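Local atomic coordinates of N2b-titin isoform (PDB entry 1YA5), a protein that forms the paired Z1 and Z2 immunoglobulin domains at the N-terminal end of titin, which are bound here by telethonin, consistent with anchoring titin in the muscle Z-disc. Residues V121-R126 with Y159-A164; E100-N105 with T128-P133; A27-F32 with L80-G85; P52-S57 with L65-V70. All blocks are in the same frame, centred on the assembly; numbering follows the deposited sequence.

Interaction 1 of 4, residues V121-R126 with Y159-A164; sequences VRLQVR and YSLLIA
On the outer face of this antiparallel pair, Arg-122 and Leu-162 run side by side and point the same way, so that the aliphatic stem of an exposed arginine packs on a leucine. Leu-162 starts with CG trans to its own backbone N (chi1 173°), which brings CD1 alongside the stem of Arg-122, 3.6 Å from CG. The arginine chain bends at chi3 (-109°), and the same CD1 then meets the edge of the guanidinium, near its plane, 3.8 Å from NH1. Next along this face, Gln-124 turns its NE2 to Ser-160 OG; the modelled 2.5 Å is very short, so the strength of this hydrogen bond is doubtful.

On the other face the touching side-chain atoms are carbons. Leu-123 leans over its neighbour strand, so that CD1 lies 3.8 Å from Ile-163 CG1 and 3.9 Å from Leu-161 CD2. Val-125 CG2 rests 3.9 Å from Tyr-159 CB. Six backbone hydrogen bonds fix this register, including Leu-161 N to Leu-123 O at 2.9 Å.

In the immunoglobulin sandwich these are strands B and E. Strand 150-155 lies beyond 159-163 in the same sheet, while the buried face packs on the second sheet: Leu-123 and Ile-163 on Tyr-174, Val-125 on Val-176, and Tyr-159 and Leu-161 on Phe-137.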
# COMPACT_ATOMS: atom_id res chain seq x y z
N VAL A 121 -35.62 25.26 18.75
CA VAL A 121 -34.85 24.91 17.55
C VAL A 121 -33.81 23.83 17.79
O VAL A 121 -32.87 24.02 18.56
CB VAL A 121 -34.18 26.13 16.92
CG1 VAL A 121 -33.42 25.73 15.67
CG2 VAL A 121 -35.20 27.17 16.57
N ARG A 122 -33.99 22.69 17.12
CA ARG A 122 -32.99 21.61 17.11
C ARG A 122 -32.20 21.57 15.80
O ARG A 122 -32.76 21.28 14.74
CB ARG A 122 -33.67 20.26 17.32
CG ARG A 122 -34.23 20.03 18.72
CD ARG A 122 -34.30 18.54 19.06
NE ARG A 122 -35.66 17.99 19.10
CZ ARG A 122 -36.62 18.43 19.90
NH1 ARG A 122 -36.38 19.45 20.72
NH2 ARG A 122 -37.83 17.87 19.88
N LEU A 123 -30.90 21.86 15.86
CA LEU A 123 -30.06 21.72 14.68
C LEU A 123 -29.21 20.48 14.80
O LEU A 123 -28.31 20.44 15.62
CB LEU A 123 -29.15 22.94 14.49
CG LEU A 123 -29.69 24.32 14.85
CD1 LEU A 123 -29.58 24.42 16.34
CD2 LEU A 123 -28.90 25.44 14.20
N GLN A 124 -29.49 19.47 13.98
CA GLN A 124 -28.82 18.20 14.14
C GLN A 124 -28.03 17.66 12.96
O GLN A 124 -28.28 18.00 11.80
CB GLN A 124 -29.81 17.16 14.59
CG GLN A 124 -30.99 17.76 15.26
CD GLN A 124 -31.93 16.69 15.71
OE1 GLN A 124 -32.65 16.10 14.89
NE2 GLN A 124 -31.93 16.39 17.01
N VAL A 125 -27.09 16.78 13.28
CA VAL A 125 -26.20 16.18 12.31
C VAL A 125 -25.93 14.78 12.80
O VAL A 125 -26.00 14.52 14.00
CB VAL A 125 -24.88 16.93 12.27
CG1 VAL A 125 -25.14 18.39 12.10
CG2 VAL A 125 -24.12 16.70 13.54
N ARG A 126 -25.63 13.87 11.87
CA ARG A 126 -25.16 12.55 12.24
C ARG A 126 -23.78 12.33 11.67
O ARG A 126 -23.60 12.36 10.45
CB ARG A 126 -26.11 11.48 11.73
CG ARG A 126 -27.41 11.43 12.46
CD ARG A 126 -28.44 10.60 11.71
NE ARG A 126 -29.41 9.99 12.62
CZ ARG A 126 -29.13 8.96 13.43
NH1 ARG A 126 -27.90 8.44 13.45
NH2 ARG A 126 -30.06 8.46 14.22
N TYR A 159 -25.80 14.19 16.87
CA TYR A 159 -25.50 15.36 17.67
C TYR A 159 -26.52 16.46 17.38
O TYR A 159 -26.76 16.81 16.22
CB TYR A 159 -24.10 15.87 17.37
CG TYR A 159 -22.99 14.85 17.59
CD1 TYR A 159 -22.83 13.78 16.73
CD2 TYR A 159 -22.10 14.99 18.66
CE1 TYR A 159 -21.83 12.85 16.92
CE2 TYR A 159 -21.09 14.06 18.86
CZ TYR A 159 -20.96 13.00 17.97
OH TYR A 159 -19.95 12.09 18.15
N SER A 160 -27.11 17.02 18.43
CA SER A 160 -28.06 18.10 18.28
C SER A 160 -27.60 19.30 19.07
O SER A 160 -27.04 19.16 20.14
CB SER A 160 -29.43 17.66 18.78
OG SER A 160 -29.76 16.40 18.21
N LEU A 161 -27.83 20.49 18.53
CA LEU A 161 -27.83 21.67 19.37
C LEU A 161 -29.27 22.11 19.53
O LEU A 161 -29.99 22.24 18.54
CB LEU A 161 -26.98 22.77 18.76
CG LEU A 161 -27.14 24.16 19.37
CD1 LEU A 161 -26.56 24.19 20.74
CD2 LEU A 161 -26.45 25.18 18.48
N LEU A 162 -29.70 22.30 20.77
CA LEU A 162 -31.07 22.69 21.06
C LEU A 162 -31.10 24.09 21.61
O LEU A 162 -30.71 24.32 22.75
CB LEU A 162 -31.73 21.74 22.05
CG LEU A 162 -33.12 22.15 22.55
CD1 LEU A 162 -34.02 22.41 21.39
CD2 LEU A 162 -33.72 21.09 23.45
N ILE A 163 -31.58 25.01 20.79
CA ILE A 163 -31.84 26.37 21.21
C ILE A 163 -33.23 26.40 21.78
O ILE A 163 -34.21 26.34 21.04
CB ILE A 163 -31.81 27.34 20.02
CG1 ILE A 163 -30.83 26.88 18.95
CG2 ILE A 163 -31.48 28.74 20.51
CD1 ILE A 163 -30.42 28.00 17.99
N ALA A 164 -33.32 26.52 23.10
CA ALA A 164 -34.60 26.43 23.79
C ALA A 164 -35.58 27.48 23.28
O ALA A 164 -36.76 27.19 23.05
CB ALA A 164 -34.40 26.57 25.29

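Interaction 2 of 4, residues E100-N105 with T128-P133; sequences ETAPPN and TGIPTP
Ala-102 and Ile-130 exchange two backbone hydrogen bonds, and Asn-105 and Thr-128 exchange two more, yet between the two pairs lie two residues on one strand and only one on the other. The result is a beta bulge, in which Pro-103 and Pro-104 together face Gly-129. The lone pair of Ile-130 O takes the N-H of Ala-102 at 2.6 Å, in the carbonyl plane, while Asn-105 N reaches Thr-128 O at 2.7 Å from a donor tilted 23° out of that plane.

The bulge is the tight side. Pro-104 CA lies 3.2 Å from Thr-128 O in a CA-H...O contact, and the Pro-104 ring slides past that of Pro-133, pointing the opposite way, with Pro-104 CG 4.0 Å from Pro-133 CB. Both prolines are buried.

The face carrying Ala-102, Ile-130, Asn-105 and Thr-128 is looser. Ile-130, solvent-exposed, lays CG2 3.3 Å from Glu-100 O, but its CG1 stays 4.2 Å from Ala-102 CB. Thr-128 holds OG1 between its backbone N and carbonyl carbon (chi1 58°), directed at the flank of Asn-105. A water joins the two side chains, accepting from Asn-105 ND2 and bonded to Thr-128 OG1 at 2.6 Å.

The strands are A and B of the second immunoglobulin domain. Asn-180 of strand 172-180, in the opposing sheet, donates through ND2 to Ala-102 O and Pro-131 O, and Pro-104 and Pro-133 both rest on Ala-178. At the outer edge, strand 102-106 meets telethonin, with Pro-103 on Gly-55 and Asn-105 on Tyr-51 of that chain.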
# COMPACT_ATOMS: atom_id res chain seq x y z
N GLU A 100 -7.92 0.20 12.17
CA GLU A 100 -8.95 0.64 11.23
C GLU A 100 -9.29 2.04 11.67
O GLU A 100 -9.65 2.25 12.82
CB GLU A 100 -10.21 -0.24 11.25
CG GLU A 100 -10.06 -1.59 10.53
CD GLU A 100 -11.15 -1.85 9.47
OE1 GLU A 100 -11.67 -3.01 9.38
OE2 GLU A 100 -11.47 -0.89 8.71
N THR A 101 -9.13 2.98 10.75
CA THR A 101 -9.53 4.35 10.99
C THR A 101 -10.56 4.62 9.95
O THR A 101 -10.77 3.81 9.05
CB THR A 101 -8.35 5.32 10.83
OG1 THR A 101 -7.67 5.04 9.62
CG2 THR A 101 -7.34 5.11 11.93
N ALA A 102 -11.25 5.75 10.09
CA ALA A 102 -12.16 6.26 9.09
C ALA A 102 -12.28 7.74 9.37
O ALA A 102 -12.50 8.15 10.52
CB ALA A 102 -13.52 5.60 9.20
N PRO A 103 -12.10 8.56 8.34
CA PRO A 103 -12.26 10.01 8.48
C PRO A 103 -13.70 10.39 8.80
O PRO A 103 -14.62 9.65 8.45
CB PRO A 103 -11.84 10.53 7.10
CG PRO A 103 -12.08 9.39 6.20
CD PRO A 103 -11.67 8.18 6.99
N PRO A 104 -13.90 11.54 9.47
CA PRO A 104 -15.23 12.01 9.83
C PRO A 104 -16.16 12.03 8.64
O PRO A 104 -15.78 12.40 7.54
CB PRO A 104 -14.95 13.42 10.30
CG PRO A 104 -13.63 13.31 10.92
CD PRO A 104 -12.87 12.48 9.92
N ASN A 105 -17.38 11.60 8.85
CA ASN A 105 -18.39 11.68 7.80
C ASN A 105 -19.68 12.22 8.40
O ASN A 105 -20.08 11.82 9.49
CB ASN A 105 -18.62 10.30 7.22
CG ASN A 105 -19.45 10.35 5.98
OD1 ASN A 105 -19.43 11.33 5.25
ND2 ASN A 105 -20.19 9.28 5.73
N THR A 128 -19.96 10.10 11.66
CA THR A 128 -19.25 8.86 11.90
C THR A 128 -17.76 9.14 11.78
O THR A 128 -17.37 10.11 11.15
CB THR A 128 -19.62 7.81 10.84
OG1 THR A 128 -19.30 8.31 9.53
CG2 THR A 128 -21.09 7.52 10.84
N GLY A 129 -16.95 8.26 12.35
CA GLY A 129 -15.50 8.36 12.28
C GLY A 129 -14.82 7.47 13.30
O GLY A 129 -15.31 7.25 14.39
N ILE A 130 -13.67 6.94 12.91
CA ILE A 130 -12.85 6.10 13.78
C ILE A 130 -11.44 6.63 13.62
O ILE A 130 -10.90 6.61 12.54
CB ILE A 130 -12.86 4.64 13.30
CG1 ILE A 130 -14.28 4.16 13.02
CG2 ILE A 130 -12.17 3.75 14.32
CD1 ILE A 130 -14.36 2.72 12.54
N PRO A 131 -10.86 7.13 14.70
CA PRO A 131 -11.49 7.19 16.02
C PRO A 131 -12.64 8.17 16.01
O PRO A 131 -12.84 8.87 15.03
CB PRO A 131 -10.38 7.69 16.94
CG PRO A 131 -9.10 7.59 16.13
CD PRO A 131 -9.50 7.67 14.68
N THR A 132 -13.40 8.20 17.10
CA THR A 132 -14.59 9.03 17.24
C THR A 132 -14.26 10.50 17.06
O THR A 132 -13.49 11.07 17.83
CB THR A 132 -15.16 8.82 18.64
OG1 THR A 132 -15.32 7.42 18.85
CG2 THR A 132 -16.50 9.51 18.79
N PRO A 133 -14.83 11.13 16.04
CA PRO A 133 -14.53 12.54 15.83
C PRO A 133 -14.94 13.46 16.99
O PRO A 133 -15.93 13.21 17.67
CB PRO A 133 -15.28 12.89 14.54
CG PRO A 133 -16.23 11.77 14.30
CD PRO A 133 -15.78 10.58 15.05
O HOH W 1 -20.22 6.79 7.68

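Interaction 3 of 4, residues A27-F32 with L80-G85; sequences AHISGF and LKATNG
Apolar contacts carry most of this meeting of two strands from opposite sheets. Ile-29 and Leu-80 reach toward each other tip to tip, their CD1 atoms 4.0 Å apart. Leu-80 CD1 also touches Ala-27 CB at 3.7 Å, so a single methyl bridges two residues of the facing strand. Ile-29 straddles Ala-82: with CG1 trans to the carbonyl carbon (chi1 -57°), both CD1 and CG2 come to 4.1 Å from Ala-82 CB. Ala-27 and Leu-80 occupy the places where many immunoglobulin domains carry their intersheet disulfide; here a methyl against a leucine does the filling.

The polar contribution comes from Asn-84, whose amide is directed into the gap between the sheets. Its ND2 approaches Phe-32 O to 3.1 Å at too poor an angle for a hydrogen bond. Instead it donates to Pro-33 O and Gln-4 O, tying strand F both to the first strand, at Gln-4, and to the turn after strand 23-32, at Pro-33, and OD1 takes a weak bond from Ser-86 N.

The two strand axes, B and F, are 8.1 Å apart and run nearly parallel (13°). Strands 4-8 and 62-67 flank 23-32, strands 36-41 and 87-98 flank 76-84, and Val-37 touches Ile-29, Leu-80 and Ala-82.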
# COMPACT_ATOMS: atom_id res chain seq x y z
N ALA A 27 5.13 -19.94 2.86
CA ALA A 27 6.40 -20.14 2.16
C ALA A 27 6.45 -21.52 1.53
O ALA A 27 5.73 -22.43 1.94
CB ALA A 27 7.57 -19.98 3.12
N HIS A 28 7.31 -21.68 0.52
CA HIS A 28 7.55 -22.98 -0.06
C HIS A 28 9.00 -23.39 0.15
O HIS A 28 9.91 -22.62 -0.14
CB HIS A 28 7.18 -22.98 -1.54
CG HIS A 28 6.67 -24.30 -2.03
ND1 HIS A 28 5.32 -24.59 -2.13
CD2 HIS A 28 7.32 -25.41 -2.44
CE1 HIS A 28 5.17 -25.82 -2.60
NE2 HIS A 28 6.37 -26.34 -2.80
N ILE A 29 9.19 -24.59 0.69
CA ILE A 29 10.51 -25.12 1.03
C ILE A 29 10.66 -26.46 0.37
O ILE A 29 9.71 -27.24 0.32
CB ILE A 29 10.57 -25.39 2.53
CG1 ILE A 29 10.27 -24.12 3.32
CG2 ILE A 29 11.92 -25.94 2.89
CD1 ILE A 29 9.98 -24.38 4.78
N SER A 30 11.85 -26.76 -0.14
CA SER A 30 12.09 -28.10 -0.64
C SER A 30 13.34 -28.64 0.02
O SER A 30 14.13 -27.88 0.56
CB SER A 30 12.21 -28.12 -2.15
OG SER A 30 13.12 -27.14 -2.56
N GLY A 31 13.49 -29.96 0.00
CA GLY A 31 14.72 -30.57 0.49
C GLY A 31 14.48 -31.96 1.01
O GLY A 31 13.37 -32.29 1.39
N PHE A 32 15.54 -32.76 1.03
CA PHE A 32 15.41 -34.17 1.32
C PHE A 32 16.49 -34.61 2.30
O PHE A 32 17.67 -34.32 2.11
CB PHE A 32 15.51 -34.96 0.02
CG PHE A 32 14.75 -36.26 0.04
CD1 PHE A 32 13.43 -36.32 -0.38
CD2 PHE A 32 15.37 -37.43 0.47
CE1 PHE A 32 12.73 -37.52 -0.38
CE2 PHE A 32 14.68 -38.64 0.48
CZ PHE A 32 13.35 -38.69 0.05
N LEU A 80 10.81 -18.37 9.63
CA LEU A 80 10.57 -19.77 9.43
C LEU A 80 11.95 -20.39 9.30
O LEU A 80 12.74 -19.95 8.47
CB LEU A 80 9.83 -19.96 8.11
CG LEU A 80 8.79 -21.07 7.95
CD1 LEU A 80 8.35 -21.14 6.50
CD2 LEU A 80 9.26 -22.42 8.45
N LYS A 81 12.25 -21.39 10.11
CA LYS A 81 13.49 -22.14 9.98
C LYS A 81 13.22 -23.53 9.46
O LYS A 81 12.22 -24.15 9.83
CB LYS A 81 14.25 -22.22 11.29
CG LYS A 81 15.62 -22.81 11.19
CD LYS A 81 16.33 -22.72 12.53
CE LYS A 81 17.72 -23.31 12.49
NZ LYS A 81 18.34 -23.41 13.86
N ALA A 82 14.10 -24.00 8.57
CA ALA A 82 14.02 -25.36 8.02
C ALA A 82 15.39 -26.03 8.07
O ALA A 82 16.37 -25.51 7.53
CB ALA A 82 13.53 -25.31 6.61
N THR A 83 15.46 -27.19 8.72
CA THR A 83 16.72 -27.92 8.80
C THR A 83 16.51 -29.36 8.35
O THR A 83 15.47 -29.96 8.60
CB THR A 83 17.28 -27.91 10.22
OG1 THR A 83 16.52 -28.83 10.99
CG2 THR A 83 17.10 -26.56 10.86
N ASN A 84 17.51 -29.91 7.68
CA ASN A 84 17.65 -31.35 7.58
C ASN A 84 19.12 -31.72 7.66
O ASN A 84 19.95 -30.89 8.06
CB ASN A 84 16.94 -31.92 6.35
CG ASN A 84 17.62 -31.57 5.07
OD1 ASN A 84 18.74 -31.04 5.08
ND2 ASN A 84 16.98 -31.86 3.94
N GLY A 85 19.45 -32.97 7.31
CA GLY A 85 20.83 -33.43 7.42
C GLY A 85 21.79 -32.62 6.56
O GLY A 85 22.92 -32.35 6.95

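Interaction 4 of 4, residues P52-S57 with L65-V70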
# COMPACT_ATOMS: atom_id res chain seq x y z
N PRO A 52 -2.21 -17.28 20.84
CA PRO A 52 -3.43 -18.08 20.92
C PRO A 52 -4.24 -17.89 19.64
O PRO A 52 -4.52 -16.77 19.25
CB PRO A 52 -4.17 -17.49 22.14
CG PRO A 52 -3.54 -16.12 22.35
CD PRO A 52 -2.11 -16.28 21.92
N GLY A 53 -4.60 -18.98 18.99
CA GLY A 53 -5.26 -18.88 17.71
C GLY A 53 -4.48 -19.46 16.54
O GLY A 53 -5.06 -20.17 15.72
N VAL A 54 -3.19 -19.15 16.47
CA VAL A 54 -2.38 -19.53 15.32
C VAL A 54 -2.73 -20.92 14.85
O VAL A 54 -2.88 -21.84 15.64
CB VAL A 54 -0.87 -19.48 15.61
CG1 VAL A 54 -0.35 -18.07 15.53
CG2 VAL A 54 -0.56 -20.11 16.95
N GLN A 55 -2.89 -21.04 13.55
CA GLN A 55 -2.88 -22.33 12.90
C GLN A 55 -1.54 -22.38 12.21
O GLN A 55 -0.85 -21.37 12.16
CB GLN A 55 -4.02 -22.43 11.88
CG GLN A 55 -5.29 -23.10 12.43
CD GLN A 55 -6.59 -22.35 12.09
OE1 GLN A 55 -6.61 -21.12 12.01
NE2 GLN A 55 -7.70 -23.06 11.89
N ILE A 56 -1.15 -23.53 11.68
CA ILE A 56 0.20 -23.69 11.15
C ILE A 56 0.27 -25.04 10.48
O ILE A 56 -0.06 -26.05 11.07
CB ILE A 56 1.27 -23.67 12.27
CG1 ILE A 56 1.31 -22.30 12.95
CG2 ILE A 56 2.63 -24.02 11.72
CD1 ILE A 56 2.31 -22.23 14.08
N SER A 57 0.71 -25.08 9.23
CA SER A 57 0.76 -26.36 8.56
C SER A 57 1.95 -26.44 7.65
O SER A 57 2.57 -25.43 7.32
CB SER A 57 -0.53 -26.60 7.77
OG SER A 57 -0.60 -25.71 6.66
N LEU A 65 1.56 -20.02 8.27
CA LEU A 65 1.19 -19.63 9.58
C LEU A 65 0.12 -18.58 9.38
O LEU A 65 0.32 -17.62 8.63
CB LEU A 65 2.41 -19.06 10.30
CG LEU A 65 2.20 -18.55 11.71
CD1 LEU A 65 3.50 -18.49 12.46
CD2 LEU A 65 1.56 -17.18 11.65
N THR A 66 -1.03 -18.77 10.02
CA THR A 66 -2.16 -17.83 9.98
C THR A 66 -2.59 -17.40 11.37
O THR A 66 -2.91 -18.24 12.22
CB THR A 66 -3.41 -18.46 9.34
OG1 THR A 66 -3.04 -19.22 8.18
CG2 THR A 66 -4.40 -17.38 8.95
N ILE A 67 -2.61 -16.09 11.61
CA ILE A 67 -3.26 -15.55 12.79
C ILE A 67 -4.69 -15.12 12.49
O ILE A 67 -4.91 -14.17 11.74
CB ILE A 67 -2.46 -14.37 13.37
CG1 ILE A 67 -1.05 -14.83 13.74
CG2 ILE A 67 -3.18 -13.78 14.58
CD1 ILE A 67 0.05 -13.95 13.19
N PRO A 68 -5.67 -15.83 13.06
CA PRO A 68 -7.08 -15.52 12.85
C PRO A 68 -7.51 -14.06 13.00
O PRO A 68 -8.12 -13.52 12.06
CB PRO A 68 -7.78 -16.43 13.85
CG PRO A 68 -6.88 -17.63 13.89
CD PRO A 68 -5.49 -17.05 13.87
N ALA A 69 -7.23 -13.41 14.13
CA ALA A 69 -7.71 -12.04 14.31
C ALA A 69 -6.63 -11.18 14.91
O ALA A 69 -6.62 -10.92 16.10
CB ALA A 69 -8.99 -12.02 15.16
N VAL A 70 -5.72 -10.71 14.08
CA VAL A 70 -4.52 -10.07 14.59
C VAL A 70 -4.82 -8.95 15.57
O VAL A 70 -5.84 -8.28 15.47
CB VAL A 70 -3.63 -9.57 13.47
CG1 VAL A 70 -3.18 -10.74 12.61
CG2 VAL A 70 -4.36 -8.50 12.64
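Gln-55 and Thr-66 form an antiparallel hydrogen-bonded pair, with Gln-55 N giving a 3.1 Å bond to Thr-66 O in the carbonyl plane and Thr-66 N returning a weak one of 3.4 Å to Gln-55 O. The same Thr-66 O also receives a CA-H...O contact from Val-54 CA at 3.4 Å.

On the face turned to the other sheet, Ile-56 and Leu-65 lie side by side and point the same way, with Ile-56 CG1 4.0 Å from Leu-65 CG. Both pack on Trp-39 of strand 36-41, but Leu-65 is buried while Ile-56, at the edge, stays exposed. Val-54 likewise lies alongside Ile-67: its CG1, beside its own backbone N (chi1 -80°), comes 3.8 Å from Ile-67 CG1. These segments belong to the D-E beta hairpin, strands 55-59 and 62-67, at one edge of the four-stranded sheet of the first immunoglobulin domain.

The Pro-68 ring covers the backbone of Gly-53, its CG 3.6 Å from Gly-53 O. Gln-55, bent at chi2 (134°), brings its amide obliquely to the CG corner of this ring, OE1 4.0 Å from Pro-68 CG. Leu-65 and Ile-67 bond through their backbones to Phe-25 and Ala-23 of strand 23-32.

How the interactions relate
Interactions 3 and 4 lie in the first immunoglobulin domain, interactions 1 and 2 in the second. Along the chain, interaction 4 is nested inside the loop closed by interaction 3, and the segments of interactions 1 and 2 alternate. Within each domain the centres lie about 20 Å (3 and 4) and about 21 Å (1 and 2) apart; interactions 1 and 3 stand about 65 Å apart, on opposite sides of the chain's centre. Interactions 1 and 2 share strand 121-130. The domains repeat one scheme: Asn-84 and Asn-180 each tie strand F to strand A and to the B-C turn. Interaction 2, near the domain junction, meets telethonin; interactions 1 and 4 touch no other chain.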